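Local atomic coordinates of peptidoglycan N-acetylglucosamine deacetylase (Bacillus cereus, PDB entry 5N1P), a protein that catalyses the metal-dependent removal of acetyl groups from N-acetylglucosamine residues of peptidoglycan, releasing acetate. Residues 131-134 and 135-138. Numbering follows the deposited sequence.
Sequences WRYN and KMPV
A type II beta turn from Tyr133 to Met136 reverses the chain after a 3-10 segment. One backbone bond closes it: Met136 N donates to Tyr133 O at 3.1 Å, with an N-H...O angle of 155°. Asn134 and Lys135 occupy the two corners, and Lys135 takes the positive phi of 70° expected at the second corner of this turn type.

The side chain of Met136 starts out toward Tyr133. With CG anti to the carbonyl carbon (chi1 -67°) and an extended chi2, the sulfur reaches the first turn residue. Met136 SD lies 3.7 Å from Tyr133 CA and 4.0 Å from Tyr133 CB. Met136 SD also sits at the edge of the Tyr133 ring, near its plane and 4.1 Å from Tyr133 CD2, a Met-aromatic contact. Arg132 CB covers one face of that ring, 3.7 Å above its plane.

The turn lies at the surface, in the loop between strand 126-127 and helix 138-152. Pro137 is the N-cap residue of that helix. The Tyr133 side chain packs on Ala141, Gln144 and Ile145 of the helix, and its OH is hydrogen-bonded to Asn148 ND2. Asn134 OD1 accepts a hydrogen bond from Gln168 NE2, tying the turn to helix 167-182.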
# COMPACT_ATOMS: atom_id res chain seq x y z
N TRP A 131 -1.59 2.15 -13.54
CA TRP A 131 -2.84 2.68 -14.09
C TRP A 131 -2.74 3.08 -15.56
O TRP A 131 -3.75 3.15 -16.26
CB TRP A 131 -3.32 3.89 -13.28
CG TRP A 131 -2.39 5.07 -13.36
CD1 TRP A 131 -1.35 5.34 -12.52
CD2 TRP A 131 -2.45 6.17 -14.29
NE1 TRP A 131 -0.73 6.50 -12.89
CE2 TRP A 131 -1.39 7.04 -13.97
CE3 TRP A 131 -3.27 6.48 -15.38
CZ2 TRP A 131 -1.14 8.21 -14.68
CZ3 TRP A 131 -3.04 7.65 -16.08
CH2 TRP A 131 -1.98 8.51 -15.73
N ARG A 132 -1.53 3.37 -16.03
CA ARG A 132 -1.33 3.77 -17.42
C ARG A 132 -1.73 2.67 -18.40
O ARG A 132 -2.07 2.93 -19.55
CB ARG A 132 0.13 4.16 -17.69
CG ARG A 132 0.52 5.53 -17.20
CD ARG A 132 1.76 5.97 -17.94
NE ARG A 132 2.31 7.22 -17.42
CZ ARG A 132 3.48 7.73 -17.80
NH1 ARG A 132 4.20 7.09 -18.72
NH2 ARG A 132 3.91 8.86 -17.28
N TYR A 133 -1.67 1.43 -17.94
CA TYR A 133 -1.88 0.32 -18.83
C TYR A 133 -3.20 -0.39 -18.51
O TYR A 133 -3.39 -1.54 -18.88
CB TYR A 133 -0.68 -0.63 -18.76
CG TYR A 133 0.62 0.16 -18.68
CD1 TYR A 133 1.27 0.33 -17.47
CD2 TYR A 133 1.16 0.76 -19.81
CE1 TYR A 133 2.44 1.07 -17.38
CE2 TYR A 133 2.33 1.50 -19.74
CZ TYR A 133 2.96 1.65 -18.51
OH TYR A 133 4.12 2.38 -18.41
N ASN A 134 -4.11 0.31 -17.83
CA ASN A 134 -5.44 -0.23 -17.59
C ASN A 134 -6.13 -0.63 -18.90
O ASN A 134 -6.11 0.12 -19.88
CB ASN A 134 -6.32 0.78 -16.84
CG ASN A 134 -5.98 0.87 -15.37
OD1 ASN A 134 -5.38 -0.04 -14.79
ND2 ASN A 134 -6.38 1.97 -14.74
N LYS A 135 -6.72 -1.83 -18.89
CA LYS A 135 -7.47 -2.39 -20.02
C LYS A 135 -6.60 -2.75 -21.22
O LYS A 135 -7.12 -3.03 -22.30
CB LYS A 135 -8.57 -1.42 -20.47
CG LYS A 135 -9.46 -0.92 -19.35
CD LYS A 135 -10.92 -1.27 -19.59
CE LYS A 135 -11.83 -0.44 -18.71
NZ LYS A 135 -13.23 -0.40 -19.23
N MET A 136 -5.28 -2.76 -21.04
CA MET A 136 -4.37 -3.23 -22.09
C MET A 136 -4.06 -4.71 -21.85
O MET A 136 -4.29 -5.21 -20.75
CB MET A 136 -3.09 -2.38 -22.09
CG MET A 136 -3.33 -0.94 -22.51
SD MET A 136 -1.83 0.04 -22.52
CE MET A 136 -0.67 -1.11 -23.25
N PRO A 137 -3.56 -5.42 -22.88
CA PRO A 137 -3.20 -6.84 -22.72
C PRO A 137 -2.29 -7.07 -21.52
O PRO A 137 -1.30 -6.36 -21.34
CB PRO A 137 -2.48 -7.17 -24.03
CG PRO A 137 -3.14 -6.28 -25.02
CD PRO A 137 -3.39 -4.98 -24.28
N VAL A 138 -2.63 -8.06 -20.70
CA VAL A 138 -2.07 -8.16 -19.36
C VAL A 138 -0.58 -8.48 -19.32
O VAL A 138 0.16 -7.83 -18.58
CB VAL A 138 -2.84 -9.22 -18.55
CG1 VAL A 138 -2.18 -9.43 -17.19
CG2 VAL A 138 -4.29 -8.79 -18.38